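Local coordinates for methyltransferase (PDB 1IXK), which probably methylates cytidines of tRNA at carbon 5, using S-adenosyl-L-methionine as the methyl donor, at residues Val122-Ala127 against Gly131-Leu136; Glu158-Leu163 against Val171-Ser176. One frame throughout, in Å; residues are numbered along the deposited sequence.

Contact 1. Residues Val122-Ala127 against Gly131-Leu136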
ATOM      1  N   VAL A 122      13.262  11.326   2.581  1.00 11.46           N
ATOM      2  CA  VAL A 122      11.969  10.650   2.531  1.00 11.57           C
ATOM      3  C   VAL A 122      11.429  10.239   3.893  1.00 10.23           C
ATOM      4  O   VAL A 122      12.192  10.025   4.827  1.00  8.00           O
ATOM      5  CB  VAL A 122      12.102   9.378   1.652  1.00 10.96           C
ATOM      6  CG1 VAL A 122      10.775   8.658   1.535  1.00 13.43           C
ATOM      7  CG2 VAL A 122      12.630   9.762   0.267  1.00 14.00           C
ATOM      8  N   ALA A 123      10.106  10.148   3.993  1.00 11.36           N
ATOM      9  CA  ALA A 123       9.461   9.716   5.225  1.00 12.23           C
ATOM     10  C   ALA A 123       8.412   8.646   4.944  1.00 11.73           C
ATOM     11  O   ALA A 123       7.673   8.730   3.964  1.00 11.49           O
ATOM     12  CB  ALA A 123       8.806  10.906   5.936  1.00 13.88           C
ATOM     13  N   ASP A 124       8.374   7.619   5.789  1.00 11.89           N
ATOM     14  CA  ASP A 124       7.361   6.573   5.678  1.00 13.08           C
ATOM     15  C   ASP A 124       6.479   6.861   6.889  1.00 14.02           C
ATOM     16  O   ASP A 124       6.928   6.739   8.021  1.00 13.60           O
ATOM     17  CB  ASP A 124       7.976   5.178   5.807  1.00 14.62           C
ATOM     18  CG  ASP A 124       6.967   4.074   5.538  1.00 16.38           C
ATOM     19  OD1 ASP A 124       5.748   4.345   5.654  1.00 17.20           O
ATOM     20  OD2 ASP A 124       7.386   2.937   5.219  1.00 15.27           O
HETATM   21  N   MSE A 125       5.238   7.272   6.657  1.00 14.63           N
HETATM   22  CA  MSE A 125       4.348   7.602   7.761  1.00 17.21           C
HETATM   23  C   MSE A 125       3.523   6.427   8.270  1.00 17.23           C
HETATM   24  O   MSE A 125       2.554   6.616   9.004  1.00 18.71           O
HETATM   25  CB  MSE A 125       3.423   8.758   7.357  1.00 15.87           C
HETATM   26  CG  MSE A 125       4.126  10.120   7.296  1.00 17.42           C
HETATM   27 SE   MSE A 125       2.978  11.431   6.841  1.00  8.00          SE
HETATM   28  CE  MSE A 125       2.116  11.687   8.446  1.00 19.38           C
ATOM     29  N   ALA A 126       3.917   5.217   7.895  1.00 17.33           N
ATOM     30  CA  ALA A 126       3.201   4.014   8.317  1.00 20.95           C
ATOM     31  C   ALA A 126       3.175   3.864   9.831  1.00 21.40           C
ATOM     32  O   ALA A 126       4.083   4.319  10.529  1.00 19.07           O
ATOM     33  CB  ALA A 126       3.840   2.779   7.694  1.00 20.16           C
ATOM     34  N   ALA A 127       2.124   3.225  10.335  1.00 21.55           N
ATOM     35  CA  ALA A 127       1.999   2.985  11.767  1.00 22.75           C
ATOM     36  C   ALA A 127       2.946   1.842  12.123  1.00 23.17           C
ATOM     37  O   ALA A 127       3.512   1.799  13.216  1.00 23.32           O
ATOM     38  CB  ALA A 127       0.567   2.605  12.113  1.00 23.83           C
ATOM     39  N   GLY A 131       8.180  -3.637   5.581  1.00 20.23           N
ATOM     40  CA  GLY A 131       8.399  -4.039   4.206  1.00 20.14           C
ATOM     41  C   GLY A 131       8.485  -2.902   3.206  1.00 18.30           C
ATOM     42  O   GLY A 131       9.375  -2.890   2.361  1.00 18.56           O
ATOM     43  N   LYS A 132       7.563  -1.949   3.282  1.00 17.20           N
ATOM     44  CA  LYS A 132       7.583  -0.829   2.345  1.00 15.42           C
ATOM     45  C   LYS A 132       8.764   0.094   2.599  1.00 14.55           C
ATOM     46  O   LYS A 132       9.302   0.692   1.673  1.00 15.17           O
ATOM     47  CB  LYS A 132       6.285  -0.022   2.436  1.00 18.46           C
ATOM     48  CG  LYS A 132       5.042  -0.777   1.994  1.00 20.95           C
ATOM     49  CD  LYS A 132       3.868   0.178   1.834  1.00 24.15           C
ATOM     50  CE  LYS A 132       2.569  -0.576   1.634  1.00 25.42           C
ATOM     51  NZ  LYS A 132       2.297  -1.452   2.799  1.00 26.22           N
ATOM     52  N   THR A 133       9.163   0.213   3.861  1.00 13.89           N
ATOM     53  CA  THR A 133      10.283   1.070   4.212  1.00 14.44           C
ATOM     54  C   THR A 133      11.573   0.551   3.579  1.00 14.27           C
ATOM     55  O   THR A 133      12.364   1.331   3.053  1.00 12.18           O
ATOM     56  CB  THR A 133      10.467   1.150   5.736  1.00 13.85           C
ATOM     57  OG1 THR A 133       9.201   1.419   6.354  1.00 16.16           O
ATOM     58  CG2 THR A 133      11.446   2.269   6.088  1.00 14.41           C
ATOM     59  N   SER A 134      11.779  -0.765   3.625  1.00 13.72           N
ATOM     60  CA  SER A 134      12.980  -1.352   3.036  1.00 13.62           C
ATOM     61  C   SER A 134      12.924  -1.292   1.504  1.00 12.91           C
ATOM     62  O   SER A 134      13.960  -1.258   0.836  1.00 12.53           O
ATOM     63  CB  SER A 134      13.169  -2.800   3.525  1.00 14.62           C
ATOM     64  OG  SER A 134      12.017  -3.595   3.308  1.00 13.90           O
ATOM     65  N   TYR A 135      11.721  -1.257   0.942  1.00 11.13           N
ATOM     66  CA  TYR A 135      11.603  -1.163  -0.510  1.00 11.78           C
ATOM     67  C   TYR A 135      12.093   0.234  -0.899  1.00 11.67           C
ATOM     68  O   TYR A 135      12.854   0.393  -1.860  1.00 11.16           O
ATOM     69  CB  TYR A 135      10.147  -1.372  -0.959  1.00 12.53           C
ATOM     70  CG  TYR A 135       9.996  -1.858  -2.395  1.00 12.62           C
ATOM     71  CD1 TYR A 135       8.835  -2.515  -2.805  1.00 16.24           C
ATOM     72  CD2 TYR A 135      11.023  -1.690  -3.334  1.00 13.25           C
ATOM     73  CE1 TYR A 135       8.697  -3.003  -4.108  1.00 16.16           C
ATOM     74  CE2 TYR A 135      10.894  -2.174  -4.645  1.00 14.37           C
ATOM     75  CZ  TYR A 135       9.725  -2.832  -5.021  1.00 17.57           C
ATOM     76  OH  TYR A 135       9.581  -3.329  -6.302  1.00 16.92           O
ATOM     77  N   LEU A 136      11.667   1.246  -0.143  1.00  9.38           N
ATOM     78  CA  LEU A 136      12.097   2.619  -0.408  1.00 10.51           C
ATOM     79  C   LEU A 136      13.621   2.676  -0.361  1.00 12.97           C
ATOM     80  O   LEU A 136      14.255   3.322  -1.198  1.00 11.08           O
ATOM     81  CB  LEU A 136      11.536   3.592   0.640  1.00  9.69           C
ATOM     82  CG  LEU A 136      10.020   3.764   0.746  1.00 10.99           C
ATOM     83  CD1 LEU A 136       9.696   4.625   1.965  1.00  9.14           C
ATOM     84  CD2 LEU A 136       9.461   4.395  -0.532  1.00  8.00           C
TER
HETATM   85  O   HOH W   1       6.526   0.364   5.629  1.00 31.93           O
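Thr-133 and Asp-124 meet through an unusually short hydrogen bond: OG1 of the threonine donates to OD2 of the aspartate over 2.6 Å, approaching from above the carboxylate plane (36° out of it) rather than within it. The second oxygen of the same group turns back to its own loop, where OD1 of Asp-124 accepts from the backbone N of Ala-126 at 3.0 Å and closes an Asx turn. CG of Asp-124 stands anti to the backbone N (chi1 -173°), which carries the carboxylate off the end of strand 122-124 to the start of helix 131-136. Water 1 donates to OD2 of Asp-124 at 2.7 Å and weakly accepts from Thr-133 N. The two elements run nearly antiparallel, 164° between their directions, as expected where a strand turns through a glycine-rich loop into a helix. Such a turn is the first cofactor-binding motif of class I methyltransferases, and residues Ala-126 to Lys-132, from the loop into the first helical turn, are predicted to bind S-adenosyl-L-methionine. Asp-194, also predicted to bind the cofactor, brings its carboxylate close to OD1 of Asp-124, and the donors around Asp-124 probably help to offset the like charges. An alanine in place of Asp-124 would probably leave the Thr-133 hydroxyl and the Ala-126 amide without their shared acceptor group, setting the two ends of the loop free to shift. Toward Val-122 and Leu-136 the contact turns apolar. CD1 of Leu-136 meets CG1 of Val-122 at 4.2 Å and lies equally far from CB of Asp-124. Within the helix, Ser-134 OG and Tyr-135 N reach Gly-131 O from one face of its carbonyl plane, and Arg-48 adds another donor.

Contact 2. Residues Glu158-Leu163 against Val171-Ser176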
ATOM      1  N   GLU A 158      12.203  -5.280  16.072  1.00 26.83           N
ATOM      2  CA  GLU A 158      12.108  -6.356  15.096  1.00 28.88           C
ATOM      3  C   GLU A 158      12.456  -5.820  13.713  1.00 28.45           C
ATOM      4  O   GLU A 158      13.219  -6.438  12.967  1.00 27.30           O
ATOM      5  CB  GLU A 158      10.685  -6.922  15.092  1.00 34.05           C
ATOM      6  CG  GLU A 158      10.341  -7.799  13.897  1.00 40.51           C
ATOM      7  CD  GLU A 158       8.875  -8.210  13.879  1.00 45.40           C
ATOM      8  OE1 GLU A 158       8.001  -7.317  13.931  1.00 47.71           O
ATOM      9  OE2 GLU A 158       8.593  -9.426  13.810  1.00 48.26           O
ATOM     10  N   THR A 159      11.889  -4.665  13.380  1.00 26.08           N
ATOM     11  CA  THR A 159      12.131  -4.042  12.088  1.00 23.95           C
ATOM     12  C   THR A 159      13.603  -3.709  11.894  1.00 22.58           C
ATOM     13  O   THR A 159      14.150  -3.906  10.810  1.00 20.22           O
ATOM     14  CB  THR A 159      11.295  -2.762  11.934  1.00 23.84           C
ATOM     15  OG1 THR A 159       9.907  -3.107  11.960  1.00 25.08           O
ATOM     16  CG2 THR A 159      11.605  -2.068  10.610  1.00 25.46           C
ATOM     17  N   ARG A 160      14.244  -3.210  12.946  1.00 22.09           N
ATOM     18  CA  ARG A 160      15.652  -2.861  12.869  1.00 25.11           C
ATOM     19  C   ARG A 160      16.490  -4.092  12.520  1.00 26.38           C
ATOM     20  O   ARG A 160      17.503  -3.979  11.831  1.00 26.35           O
ATOM     21  CB  ARG A 160      16.117  -2.236  14.191  1.00 25.78           C
ATOM     22  CG  ARG A 160      17.550  -1.717  14.171  1.00 30.19           C
ATOM     23  CD  ARG A 160      17.836  -0.851  15.394  1.00 31.61           C
ATOM     24  NE  ARG A 160      17.195   0.459  15.296  1.00 33.29           N
ATOM     25  CZ  ARG A 160      16.964   1.259  16.332  1.00 33.77           C
ATOM     26  NH1 ARG A 160      17.315   0.881  17.552  1.00 36.44           N
ATOM     27  NH2 ARG A 160      16.389   2.444  16.146  1.00 33.30           N
ATOM     28  N   LEU A 161      16.064  -5.266  12.985  1.00 27.15           N
ATOM     29  CA  LEU A 161      16.786  -6.502  12.680  1.00 27.52           C
ATOM     30  C   LEU A 161      16.561  -6.899  11.226  1.00 26.27           C
ATOM     31  O   LEU A 161      17.478  -7.363  10.552  1.00 26.46           O
ATOM     32  CB  LEU A 161      16.332  -7.644  13.590  1.00 29.81           C
ATOM     33  CG  LEU A 161      16.790  -7.607  15.049  1.00 31.89           C
ATOM     34  CD1 LEU A 161      16.301  -8.858  15.756  1.00 31.40           C
ATOM     35  CD2 LEU A 161      18.311  -7.520  15.115  1.00 32.86           C
ATOM     36  N   ASN A 162      15.332  -6.733  10.749  1.00 24.89           N
ATOM     37  CA  ASN A 162      15.013  -7.057   9.366  1.00 24.60           C
ATOM     38  C   ASN A 162      15.862  -6.180   8.446  1.00 21.83           C
ATOM     39  O   ASN A 162      16.450  -6.660   7.476  1.00 20.32           O
ATOM     40  CB  ASN A 162      13.528  -6.809   9.083  1.00 26.97           C
ATOM     41  CG  ASN A 162      12.632  -7.886   9.654  1.00 33.87           C
ATOM     42  OD1 ASN A 162      13.094  -8.802  10.339  1.00 37.55           O
ATOM     43  ND2 ASN A 162      11.335  -7.784   9.376  1.00 35.02           N
ATOM     44  N   LEU A 163      15.923  -4.891   8.764  1.00 19.11           N
ATOM     45  CA  LEU A 163      16.695  -3.948   7.963  1.00 18.29           C
ATOM     46  C   LEU A 163      18.163  -4.367   7.932  1.00 18.92           C
ATOM     47  O   LEU A 163      18.831  -4.252   6.903  1.00 17.13           O
ATOM     48  CB  LEU A 163      16.544  -2.528   8.529  1.00 16.67           C
ATOM     49  CG  LEU A 163      15.123  -1.942   8.517  1.00 15.23           C
ATOM     50  CD1 LEU A 163      15.119  -0.577   9.181  1.00 16.40           C
ATOM     51  CD2 LEU A 163      14.619  -1.829   7.083  1.00 15.94           C
ATOM     52  N   VAL A 171      17.921   4.166   6.840  1.00 13.33           N
ATOM     53  CA  VAL A 171      16.661   4.378   7.551  1.00 14.15           C
ATOM     54  C   VAL A 171      16.902   4.812   8.989  1.00 15.78           C
ATOM     55  O   VAL A 171      17.818   4.321   9.652  1.00 15.05           O
ATOM     56  CB  VAL A 171      15.792   3.093   7.571  1.00 14.20           C
ATOM     57  CG1 VAL A 171      14.489   3.344   8.344  1.00 15.59           C
ATOM     58  CG2 VAL A 171      15.475   2.649   6.151  1.00 14.50           C
ATOM     59  N   ILE A 172      16.090   5.754   9.457  1.00 15.38           N
ATOM     60  CA  ILE A 172      16.166   6.237  10.831  1.00 15.86           C
ATOM     61  C   ILE A 172      14.802   5.925  11.444  1.00 14.79           C
ATOM     62  O   ILE A 172      13.772   6.358  10.924  1.00 14.55           O
ATOM     63  CB  ILE A 172      16.415   7.762  10.898  1.00 18.82           C
ATOM     64  CG1 ILE A 172      17.774   8.100  10.274  1.00 21.32           C
ATOM     65  CG2 ILE A 172      16.383   8.228  12.355  1.00 21.43           C
ATOM     66  CD1 ILE A 172      18.127   9.577  10.324  1.00 23.04           C
ATOM     67  N   LEU A 173      14.796   5.164  12.534  1.00 13.05           N
ATOM     68  CA  LEU A 173      13.552   4.781  13.191  1.00 14.08           C
ATOM     69  C   LEU A 173      13.315   5.533  14.484  1.00 13.63           C
ATOM     70  O   LEU A 173      14.161   5.525  15.372  1.00 15.31           O
ATOM     71  CB  LEU A 173      13.556   3.280  13.494  1.00 16.17           C
ATOM     72  CG  LEU A 173      13.632   2.304  12.322  1.00 20.29           C
ATOM     73  CD1 LEU A 173      13.849   0.886  12.857  1.00 21.43           C
ATOM     74  CD2 LEU A 173      12.366   2.389  11.500  1.00 17.34           C
ATOM     75  N   PHE A 174      12.156   6.175  14.592  1.00 12.35           N
ATOM     76  CA  PHE A 174      11.811   6.915  15.799  1.00 13.40           C
ATOM     77  C   PHE A 174      10.686   6.223  16.555  1.00 11.37           C
ATOM     78  O   PHE A 174       9.750   5.701  15.951  1.00  9.54           O
ATOM     79  CB  PHE A 174      11.371   8.339  15.454  1.00 15.65           C
ATOM     80  CG  PHE A 174      12.459   9.190  14.876  1.00 17.83           C
ATOM     81  CD1 PHE A 174      13.765   9.093  15.348  1.00 16.12           C
ATOM     82  CD2 PHE A 174      12.171  10.124  13.887  1.00 23.06           C
ATOM     83  CE1 PHE A 174      14.768   9.913  14.847  1.00 18.32           C
ATOM     84  CE2 PHE A 174      13.169  10.950  13.377  1.00 24.91           C
ATOM     85  CZ  PHE A 174      14.470  10.844  13.860  1.00 23.44           C
ATOM     86  N   HIS A 175      10.777   6.230  17.879  1.00 11.97           N
ATOM     87  CA  HIS A 175       9.754   5.616  18.712  1.00 14.63           C
ATOM     88  C   HIS A 175       8.730   6.699  19.011  1.00 15.94           C
ATOM     89  O   HIS A 175       8.758   7.319  20.076  1.00 16.01           O
ATOM     90  CB  HIS A 175      10.354   5.111  20.025  1.00 16.65           C
ATOM     91  CG  HIS A 175       9.371   4.388  20.890  1.00 18.25           C
ATOM     92  ND1 HIS A 175       9.506   4.300  22.258  1.00 19.65           N
ATOM     93  CD2 HIS A 175       8.242   3.711  20.577  1.00 19.20           C
ATOM     94  CE1 HIS A 175       8.498   3.602  22.752  1.00 20.09           C
ATOM     95  NE2 HIS A 175       7.717   3.233  21.753  1.00 20.03           N
ATOM     96  N   SER A 176       7.838   6.928  18.056  1.00 14.53           N
ATOM     97  CA  SER A 176       6.813   7.953  18.176  1.00 14.51           C
ATOM     98  C   SER A 176       5.816   7.743  17.040  1.00 15.67           C
ATOM     99  O   SER A 176       6.022   6.886  16.182  1.00 15.17           O
ATOM    100  CB  SER A 176       7.464   9.339  18.058  1.00 17.03           C
ATOM    101  OG  SER A 176       6.508  10.387  18.019  1.00 17.51           O
TER
HETATM  102  O   HOH W   2      17.107   3.644  13.587  1.00 17.28           O
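The guanidinium of Arg-160 turns an edge, not a face, to strand 171-174: the carbonyl O of Leu-173 lies in its plane, 3.9 Å from NH2, too long for direct bonding. Water 2 bridges to the strand instead, accepting from Arg-160 NH2 at 2.9 Å and from the backbone N of Leu-173 at 3.0 Å, and so links the arginine to the amide of Leu-173. The side chain gets there by leaving the helix with CG anti to the backbone N (chi1 -175°) and bending at chi3 (-74°). On the way it runs antiparallel alongside Leu-173, with Arg-160 CB 4.1 Å from Leu-173 CD1. Arg-160 also touches a crystal neighbour, so its pose may owe something to the lattice. Leu-173 is the main apolar piece of the contact. Its CD1 is met by the methyl CG2 of Thr-159 at 4.3 Å and by CD1 of Leu-163 at 4.2 Å. Thr-159 turns its methyl to the strand, while its hydroxyl lies within hydrogen-bonding distance of two carbonyls, Arg-155 O of the preceding helical turn and Pro-129 O in the predicted cofactor loop. Two residues back along the strand, Leu-163 lies roughly perpendicular to Val-171, and its CD1 settles 4.1 Å from Val-171 CG1. Strand 171-174 pairs in parallel with strand 145-149 at one end of the main sheet, and helix 153-166 lies antiparallel over it as the connection between the two, a beta-alpha-beta crossover of the Rossmann-like fold shared by class I methyltransferases.

How the contacts relate
Contacts 1 and 2 are successive strand-helix pairings on one sheet, linked through strand 145-149, and their centres lie about 10 Å apart. Helix 131-136 touches both segments of contact 2: Thr-133 CG2 packs on Val-171 CG1 at 3.9 Å, and Ser-134 CB on Leu-163 CD2 at 4.0 Å. Thr-133 therefore has its hydroxyl in contact 1 and its methyl against contact 2. Contact 1 contains part of the predicted S-adenosyl-L-methionine site, and the Lys-132 side chain is about 7 Å from that of Cys-247, the predicted nucleophile. Contact 2 borders the site through Thr-159, whose side chain lies about 4 Å from Gly-130 and about 5 Å from the side chain of Asp-150, both predicted to bind the cofactor.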